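PDB 2OKM: collagen adhesin from Enterococcus faecalis, which probably binds collagen as a cell-wall-anchored surface adhesin, this chain being its collagen-binding N2 region. Local coordinates for residues Tyr8-Leu13 with Phe23-Leu28; Glu35-Ala40 with Tyr124-Gln129. All blocks are in the same frame, centred on the assembly; numbering follows the deposited sequence.

Contact 1: Tyr8-Leu13 with Phe23-Leu28; sequences YKVGDL and FLNVNL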
ATOM      1  N   TYR A   8      -0.541   5.969   5.215  1.00 10.31           N
ATOM      2  CA  TYR A   8       0.843   6.371   5.120  1.00 10.62           C
ATOM      3  C   TYR A   8       1.642   5.250   4.500  1.00 10.33           C
ATOM      4  O   TYR A   8       1.249   4.077   4.538  1.00  9.59           O
ATOM      5  CB  TYR A   8       1.432   6.792   6.476  1.00 10.49           C
ATOM      6  CG  TYR A   8       1.719   5.692   7.464  1.00 11.32           C
ATOM      7  CD1 TYR A   8       0.728   5.221   8.321  1.00 12.40           C
ATOM      8  CD2 TYR A   8       3.006   5.165   7.588  1.00 11.67           C
ATOM      9  CE1 TYR A   8       1.013   4.257   9.283  1.00 14.37           C
ATOM     10  CE2 TYR A   8       3.298   4.202   8.545  1.00 12.80           C
ATOM     11  CZ  TYR A   8       2.299   3.757   9.389  1.00 14.49           C
ATOM     12  OH  TYR A   8       2.592   2.821  10.350  1.00 17.90           O
ATOM     13  N   LYS A   9       2.769   5.627   3.920  1.00  9.00           N
ATOM     14  CA  LYS A   9       3.621   4.680   3.249  1.00 10.37           C
ATOM     15  C   LYS A   9       5.079   4.862   3.642  1.00 10.08           C
ATOM     16  O   LYS A   9       5.580   5.991   3.701  1.00  9.96           O
ATOM     17  CB  LYS A   9       3.444   4.888   1.757  1.00 10.95           C
ATOM     18  CG  LYS A   9       4.339   4.081   0.914  1.00 13.64           C
ATOM     19  CD  LYS A   9       4.066   4.460  -0.496  1.00 18.65           C
ATOM     20  CE  LYS A   9       5.247   4.116  -1.271  1.00 25.06           C
ATOM     21  NZ  LYS A   9       5.466   2.655  -1.240  1.00 27.52           N
ATOM     22  N   VAL A  10       5.744   3.747   3.928  1.00 10.67           N
ATOM     23  CA  VAL A  10       7.157   3.758   4.287  1.00 10.69           C
ATOM     24  C   VAL A  10       7.832   2.536   3.690  1.00 10.24           C
ATOM     25  O   VAL A  10       7.175   1.624   3.193  1.00 10.40           O
ATOM     26  CB  VAL A  10       7.375   3.720   5.818  1.00 10.84           C
ATOM     27  CG1 VAL A  10       6.910   5.019   6.437  1.00 11.53           C
ATOM     28  CG2 VAL A  10       6.624   2.535   6.425  1.00 12.62           C
ATOM     29  N   GLY A  11       9.154   2.524   3.741  1.00 10.97           N
ATOM     30  CA  GLY A  11       9.891   1.392   3.223  1.00 11.44           C
ATOM     31  C   GLY A  11      11.228   1.281   3.923  1.00 11.89           C
ATOM     32  O   GLY A  11      11.612   2.168   4.688  1.00 12.46           O
ATOM     33  N   ASP A  12      11.924   0.177   3.679  1.00 13.12           N
ATOM     34  CA  ASP A  12      13.242  -0.027   4.259  1.00 15.13           C
ATOM     35  C   ASP A  12      14.045  -0.978   3.384  1.00 15.57           C
ATOM     36  O   ASP A  12      13.525  -1.529   2.411  1.00 14.99           O
ATOM     37  CB  ASP A  12      13.149  -0.562   5.699  1.00 15.95           C
ATOM     38  CG  ASP A  12      12.495  -1.926   5.790  1.00 18.18           C
ATOM     39  OD1 ASP A  12      12.857  -2.824   5.004  1.00 19.16           O
ATOM     40  OD2 ASP A  12      11.626  -2.107   6.673  1.00 20.55           O
ATOM     41  N   LEU A  13      15.316  -1.151   3.724  1.00 16.11           N
ATOM     42  CA  LEU A  13      16.201  -2.033   2.971  1.00 18.07           C
ATOM     43  C   LEU A  13      16.581  -3.261   3.803  1.00 20.68           C
ATOM     44  O   LEU A  13      17.701  -3.766   3.714  1.00 22.74           O
ATOM     45  CB  LEU A  13      17.468  -1.273   2.565  1.00 18.27           C
ATOM     46  CG  LEU A  13      17.262   0.057   1.835  1.00 18.61           C
ATOM     47  CD1 LEU A  13      18.611   0.694   1.562  1.00 20.80           C
ATOM     48  CD2 LEU A  13      16.505  -0.173   0.531  1.00 19.92           C
ATOM     49  N   PHE A  23       5.711  -0.587   2.304  1.00  9.18           N
ATOM     50  CA  PHE A  23       4.536  -0.835   3.129  1.00  8.84           C
ATOM     51  C   PHE A  23       3.457   0.215   2.899  1.00  9.00           C
ATOM     52  O   PHE A  23       3.724   1.417   2.980  1.00  9.31           O
ATOM     53  CB  PHE A  23       4.903  -0.800   4.619  1.00  8.75           C
ATOM     54  CG  PHE A  23       6.017  -1.736   5.010  1.00 10.78           C
ATOM     55  CD1 PHE A  23       7.341  -1.428   4.724  1.00 12.08           C
ATOM     56  CD2 PHE A  23       5.737  -2.916   5.695  1.00 10.85           C
ATOM     57  CE1 PHE A  23       8.377  -2.282   5.112  1.00 12.71           C
ATOM     58  CE2 PHE A  23       6.766  -3.778   6.090  1.00 11.75           C
ATOM     59  CZ  PHE A  23       8.086  -3.457   5.798  1.00 11.72           C
ATOM     60  N   LEU A  24       2.244  -0.244   2.609  1.00  9.16           N
ATOM     61  CA  LEU A  24       1.110   0.654   2.436  1.00  8.29           C
ATOM     62  C   LEU A  24       0.270   0.393   3.683  1.00  9.23           C
ATOM     63  O   LEU A  24      -0.281  -0.690   3.851  1.00 10.38           O
ATOM     64  CB  LEU A  24       0.323   0.300   1.171  1.00  9.43           C
ATOM     65  CG  LEU A  24       1.148   0.238  -0.120  1.00  9.06           C
ATOM     66  CD1 LEU A  24       0.215  -0.092  -1.269  1.00 10.44           C
ATOM     67  CD2 LEU A  24       1.864   1.562  -0.379  1.00  9.07           C
ATOM     68  N   ASN A  25       0.195   1.387   4.562  1.00  9.45           N
ATOM     69  CA  ASN A  25      -0.535   1.254   5.821  1.00  9.49           C
ATOM     70  C   ASN A  25      -1.892   1.915   5.730  1.00  9.33           C
ATOM     71  O   ASN A  25      -2.015   3.135   5.801  1.00  9.54           O
ATOM     72  CB  ASN A  25       0.304   1.869   6.930  1.00 10.28           C
ATOM     73  CG  ASN A  25       1.625   1.153   7.097  1.00 13.42           C
ATOM     74  OD1 ASN A  25       1.681   0.065   7.666  1.00 15.11           O
ATOM     75  ND2 ASN A  25       2.691   1.746   6.575  1.00 15.04           N
ATOM     76  N   VAL A  26      -2.915   1.082   5.592  1.00  9.30           N
ATOM     77  CA  VAL A  26      -4.273   1.558   5.410  1.00 10.35           C
ATOM     78  C   VAL A  26      -5.232   1.403   6.585  1.00  9.95           C
ATOM     79  O   VAL A  26      -5.484   0.292   7.056  1.00 10.05           O
ATOM     80  CB  VAL A  26      -4.899   0.852   4.183  1.00 11.13           C
ATOM     81  CG1 VAL A  26      -6.253   1.466   3.850  1.00 11.00           C
ATOM     82  CG2 VAL A  26      -3.942   0.933   2.998  1.00 11.72           C
ATOM     83  N   ASN A  27      -5.764   2.533   7.044  1.00  9.56           N
ATOM     84  CA  ASN A  27      -6.750   2.562   8.119  1.00  9.78           C
ATOM     85  C   ASN A  27      -6.332   1.769   9.362  1.00 10.89           C
ATOM     86  O   ASN A  27      -7.103   0.961   9.878  1.00  9.97           O
ATOM     87  CB  ASN A  27      -8.075   2.031   7.553  1.00 11.70           C
ATOM     88  CG  ASN A  27      -9.260   2.316   8.449  1.00 11.96           C
ATOM     89  OD1 ASN A  27      -9.259   3.275   9.221  1.00 11.50           O
ATOM     90  ND2 ASN A  27     -10.295   1.491   8.330  1.00 12.74           N
ATOM     91  N   LEU A  28      -5.118   2.012   9.853  1.00 10.33           N
ATOM     92  CA  LEU A  28      -4.628   1.295  11.027  1.00 11.51           C
ATOM     93  C   LEU A  28      -5.501   1.500  12.265  1.00 12.49           C
ATOM     94  O   LEU A  28      -5.557   0.633  13.138  1.00 14.55           O
ATOM     95  CB  LEU A  28      -3.174   1.684  11.330  1.00 11.47           C
ATOM     96  CG  LEU A  28      -2.090   0.902  10.572  1.00 14.32           C
ATOM     97  CD1 LEU A  28      -2.341   0.947   9.081  1.00 19.33           C
ATOM     98  CD2 LEU A  28      -0.720   1.472  10.911  1.00 15.34           C
TER
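Tyr-8 and Asn-25 face each other as a hydrogen-bonded pair of an antiparallel beta hairpin, and their side chains make the tight part of the contact. Tyr-8 N donates to Asn-25 O at 3.2 Å, and Asn-25 N donates to Tyr-8 O at 2.9 Å. The Tyr-8 ring lies flat against the Asn-25 side chain. With chi1 at 73°, CG sits between the backbone N and the carbonyl carbon, and the ring is carried over its partner. Ring and amide planes are only 19° apart. Asn-25 CB makes a CH-pi contact 3.6 Å from the ring centroid. The amide is stacked on the ring, with Asn-25 ND2 above one face, offset toward the rim and 3.2 Å from Tyr-8 CE2. The amide also gives a weak bond from ND2 to Tyr-8 O, so this carbonyl takes two N-H groups from one residue. Leu-28 CD2 reaches the ring edge, 3.7 Å from Tyr-8 CE1.

The side toward Val-10 is looser. Val-10 and Phe-23 are again a hydrogen-bonded pair, but their side chains touch only lightly, Val-10 CG2 to Phe-23 CB at 4.2 Å. Val-10 is exposed. The Phe-23 ring has Val-10 O in plane at its edge. Asp-12 OD2 comes within 3.6 Å of Phe-23 CE1, while Asp-12 OD1 forms a salt bridge with Arg-21.

On the other sheet face, Lys-9 and Leu-24 run side by side as a buried non-hydrogen-bonded pair. Lys-9 NZ bonds to Tyr-106 OH. Leu-24 touches Phe-88 and Leu-90 of strand 87-92, in the opposing sheet of the collagen-binding domain's beta sandwich. Strand 19-26 is hydrogen-bonded on its far side to strand 101-110, so it lies between that strand and strand 7-12.

Contact 2: Glu35-Ala40 with Tyr124-Gln129; sequences EDISIA and YDINYQ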
ATOM      1  N   GLU A  35     -16.965   4.837   1.347  1.00 15.77           N
ATOM      2  CA  GLU A  35     -16.741   4.503  -0.051  1.00 15.79           C
ATOM      3  C   GLU A  35     -15.473   3.675  -0.161  1.00 14.53           C
ATOM      4  O   GLU A  35     -14.785   3.446   0.838  1.00 14.36           O
ATOM      5  CB  GLU A  35     -16.593   5.769  -0.899  1.00 17.06           C
ATOM      6  CG  GLU A  35     -15.493   6.708  -0.430  1.00 21.96           C
ATOM      7  CD  GLU A  35     -15.240   7.849  -1.401  1.00 24.54           C
ATOM      8  OE1 GLU A  35     -16.217   8.358  -1.994  1.00 27.64           O
ATOM      9  OE2 GLU A  35     -14.067   8.245  -1.562  1.00 25.33           O
ATOM     10  N   ASP A  36     -15.177   3.214  -1.371  1.00 13.43           N
ATOM     11  CA  ASP A  36     -13.972   2.424  -1.595  1.00 13.11           C
ATOM     12  C   ASP A  36     -12.770   3.302  -1.287  1.00 12.00           C
ATOM     13  O   ASP A  36     -12.881   4.528  -1.232  1.00 13.06           O
ATOM     14  CB  ASP A  36     -13.845   1.989  -3.060  1.00 13.57           C
ATOM     15  CG  ASP A  36     -14.958   1.071  -3.517  1.00 14.02           C
ATOM     16  OD1 ASP A  36     -15.671   0.492  -2.675  1.00 13.89           O
ATOM     17  OD2 ASP A  36     -15.099   0.917  -4.747  1.00 16.08           O
ATOM     18  N   ILE A  37     -11.624   2.664  -1.087  1.00 10.85           N
ATOM     19  CA  ILE A  37     -10.373   3.370  -0.844  1.00 10.35           C
ATOM     20  C   ILE A  37      -9.596   3.098  -2.122  1.00 10.73           C
ATOM     21  O   ILE A  37      -9.394   1.940  -2.482  1.00 11.49           O
ATOM     22  CB  ILE A  37      -9.589   2.768   0.334  1.00 10.99           C
ATOM     23  CG1 ILE A  37     -10.426   2.839   1.611  1.00 10.83           C
ATOM     24  CG2 ILE A  37      -8.270   3.521   0.510  1.00 11.31           C
ATOM     25  CD1 ILE A  37      -9.849   2.027   2.758  1.00 12.05           C
ATOM     26  N   SER A  38      -9.166   4.152  -2.810  1.00 11.00           N
ATOM     27  CA  SER A  38      -8.444   3.975  -4.066  1.00 12.11           C
ATOM     28  C   SER A  38      -7.070   4.614  -4.040  1.00 11.61           C
ATOM     29  O   SER A  38      -6.942   5.813  -3.811  1.00 13.04           O
ATOM     30  CB  SER A  38      -9.257   4.564  -5.222  1.00 15.33           C
ATOM     31  OG  SER A  38     -10.537   3.963  -5.297  1.00 21.48           O
ATOM     32  N   ILE A  39      -6.046   3.804  -4.290  1.00 10.39           N
ATOM     33  CA  ILE A  39      -4.669   4.279  -4.301  1.00 10.78           C
ATOM     34  C   ILE A  39      -4.069   4.189  -5.698  1.00 11.52           C
ATOM     35  O   ILE A  39      -4.160   3.151  -6.351  1.00 13.15           O
ATOM     36  CB  ILE A  39      -3.778   3.431  -3.363  1.00 10.52           C
ATOM     37  CG1 ILE A  39      -4.310   3.494  -1.931  1.00 11.42           C
ATOM     38  CG2 ILE A  39      -2.333   3.926  -3.430  1.00 13.13           C
ATOM     39  CD1 ILE A  39      -3.571   2.583  -0.971  1.00 12.28           C
ATOM     40  N   ALA A  40      -3.475   5.288  -6.157  1.00 10.78           N
ATOM     41  CA  ALA A  40      -2.801   5.315  -7.451  1.00 11.91           C
ATOM     42  C   ALA A  40      -1.334   5.432  -7.059  1.00 11.85           C
ATOM     43  O   ALA A  40      -0.914   6.445  -6.494  1.00 11.64           O
ATOM     44  CB  ALA A  40      -3.234   6.529  -8.264  1.00 12.61           C
ATOM     45  N   TYR A 124       2.263   8.386  -4.328  1.00 11.39           N
ATOM     46  CA  TYR A 124       0.901   7.893  -4.343  1.00 12.03           C
ATOM     47  C   TYR A 124      -0.123   9.012  -4.307  1.00 13.42           C
ATOM     48  O   TYR A 124       0.180  10.141  -3.930  1.00 12.98           O
ATOM     49  CB  TYR A 124       0.675   6.938  -3.157  1.00 12.51           C
ATOM     50  CG  TYR A 124       0.748   7.616  -1.802  1.00 12.66           C
ATOM     51  CD1 TYR A 124      -0.332   8.350  -1.312  1.00 11.00           C
ATOM     52  CD2 TYR A 124       1.904   7.550  -1.025  1.00 12.12           C
ATOM     53  CE1 TYR A 124      -0.262   9.007  -0.077  1.00 13.88           C
ATOM     54  CE2 TYR A 124       1.984   8.206   0.209  1.00 12.41           C
ATOM     55  CZ  TYR A 124       0.900   8.931   0.672  1.00 13.94           C
ATOM     56  OH  TYR A 124       0.982   9.604   1.875  1.00 15.27           O
ATOM     57  N   ASP A 125      -1.333   8.667  -4.724  1.00 13.28           N
ATOM     58  CA  ASP A 125      -2.477   9.570  -4.718  1.00 13.78           C
ATOM     59  C   ASP A 125      -3.572   8.665  -4.177  1.00 13.75           C
ATOM     60  O   ASP A 125      -3.880   7.639  -4.772  1.00 14.06           O
ATOM     61  CB  ASP A 125      -2.827  10.021  -6.131  1.00 17.58           C
ATOM     62  CG  ASP A 125      -4.067  10.899  -6.174  1.00 24.19           C
ATOM     63  OD1 ASP A 125      -4.801  10.830  -7.189  1.00 29.14           O
ATOM     64  OD2 ASP A 125      -4.304  11.674  -5.216  1.00 28.28           O
ATOM     65  N   ILE A 126      -4.139   9.020  -3.033  1.00 13.61           N
ATOM     66  CA  ILE A 126      -5.182   8.182  -2.459  1.00 12.72           C
ATOM     67  C   ILE A 126      -6.474   8.954  -2.255  1.00 12.39           C
ATOM     68  O   ILE A 126      -6.460  10.108  -1.839  1.00 13.26           O
ATOM     69  CB  ILE A 126      -4.736   7.566  -1.109  1.00 12.17           C
ATOM     70  CG1 ILE A 126      -5.811   6.606  -0.595  1.00 11.41           C
ATOM     71  CG2 ILE A 126      -4.464   8.663  -0.091  1.00 13.51           C
ATOM     72  CD1 ILE A 126      -5.424   5.894   0.689  1.00 11.46           C
ATOM     73  N   ASN A 127      -7.587   8.302  -2.579  1.00 12.70           N
ATOM     74  CA  ASN A 127      -8.920   8.876  -2.428  1.00 13.18           C
ATOM     75  C   ASN A 127      -9.699   8.009  -1.446  1.00 13.14           C
ATOM     76  O   ASN A 127      -9.693   6.785  -1.559  1.00 12.68           O
ATOM     77  CB  ASN A 127      -9.650   8.886  -3.777  1.00 16.01           C
ATOM     78  CG  ASN A 127      -9.164   9.990  -4.698  1.00 19.35           C
ATOM     79  OD1 ASN A 127      -9.398  11.175  -4.442  1.00 23.04           O
ATOM     80  ND2 ASN A 127      -8.480   9.608  -5.773  1.00 22.19           N
ATOM     81  N   TYR A 128     -10.351   8.644  -0.478  1.00 12.38           N
ATOM     82  CA  TYR A 128     -11.146   7.914   0.505  1.00 13.30           C
ATOM     83  C   TYR A 128     -12.135   8.859   1.181  1.00 14.77           C
ATOM     84  O   TYR A 128     -12.031  10.076   1.043  1.00 14.56           O
ATOM     85  CB  TYR A 128     -10.233   7.254   1.549  1.00 14.31           C
ATOM     86  CG  TYR A 128      -9.452   8.213   2.424  1.00 13.12           C
ATOM     87  CD1 TYR A 128      -9.995   8.709   3.610  1.00 14.70           C
ATOM     88  CD2 TYR A 128      -8.157   8.602   2.081  1.00 15.67           C
ATOM     89  CE1 TYR A 128      -9.261   9.564   4.435  1.00 14.62           C
ATOM     90  CE2 TYR A 128      -7.418   9.457   2.896  1.00 16.06           C
ATOM     91  CZ  TYR A 128      -7.975   9.931   4.071  1.00 16.09           C
ATOM     92  OH  TYR A 128      -7.238  10.762   4.885  1.00 17.93           O
ATOM     93  N   GLN A 129     -13.103   8.299   1.901  1.00 16.22           N
ATOM     94  CA  GLN A 129     -14.092   9.121   2.589  1.00 19.06           C
ATOM     95  C   GLN A 129     -14.528   8.469   3.893  1.00 20.11           C
ATOM     96  O   GLN A 129     -14.900   7.295   3.918  1.00 18.75           O
ATOM     97  CB  GLN A 129     -15.312   9.359   1.690  1.00 20.85           C
ATOM     98  CG  GLN A 129     -16.332  10.328   2.282  1.00 23.67           C
ATOM     99  CD  GLN A 129     -17.408  10.741   1.291  1.00 24.86           C
ATOM    100  OE1 GLN A 129     -18.290  11.535   1.616  1.00 28.81           O
ATOM    101  NE2 GLN A 129     -17.338  10.205   0.078  1.00 26.81           N
TER
HETATM  102  O   HOH W   1     -12.972   5.358   1.479  1.00 14.76           O
HETATM  103  O   HOH W   2      -6.625   7.516  -6.401  1.00 21.36           O
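Ser-38 and Asn-127, and Ala-40 and Asp-125, are hydrogen-bonded pairs of two antiparallel strands whose axes run at 167°, with Ile-39 and Ile-126 a non-hydrogen-bonded pair between them. The bond from Ser-38 N to Asn-127 O is nearly straight, 3.0 Å long with 173° at the hydrogen. Its return bond, Asn-127 N to Ser-38 O, is 2.9 Å. Ser-38 O also receives the CA-H of Ile-126 and a bond from a water, which in turn accepts from Asn-127 ND2. Asn-127 OD1 is hydrogen-bonded to Asn-137 ND2.

Ile-37, Ile-39 and Ile-126 form the apolar face. Ile-126 CG1 is anti to the backbone N, chi1 -175°, and the chain stays extended to CD1. It lies alongside both neighbours and points the same way. Ile-126 CD1 meets Ile-37 CG2 at 3.7 Å. Ile-126 CG1 meets Ile-39 CG1 at the same distance.

At Glu-35 and Gln-129 no direct backbone bond is made; a second water links them, donating to Glu-35 O and accepting from Gln-129 N. The Glu-35 side chain crosses that of Gln-129 at about a right angle. Glu-35 CG lies 3.4 Å from Gln-129 CB, and Gln-129 NE2 gives a weak, bent bond to Glu-35 OE1 at 3.0 Å.

Strand 37-43 is bonded on its other edge to strand 87-92, and strand 119-128 to strand 136-145. This places the pair inside the five-stranded sheet of the domain's beta sandwich. Phe-7 of strand 7-12 packs on Ile-39 and Ile-126 and meets the Tyr-124 ring edge-to-face, while Phe-6 stacks on Tyr-128.

In the fold
From the N terminus, the chain first forms strand 7-12, turns, and returns as strand 19-26. Contact 1 closes this short hairpin with nine residues between its segments. The chain then passes into the second sheet at strand 37-43. Contact 2 closes much later, when strand 119-128 comes to lie beside strand 37-43; 83 residues separate its two segments. The two contacts follow in series and neither nests in the other. The centres of contact 1 and contact 2 are about 14 Å apart. They touch where Val-26 CG1 packs on Ile-37 CD1 at 3.8 Å and Lys-9 CD on Tyr-124 CD2 at 3.8 Å. The hairpin of one sheet thus packs directly on two inner strands of the other.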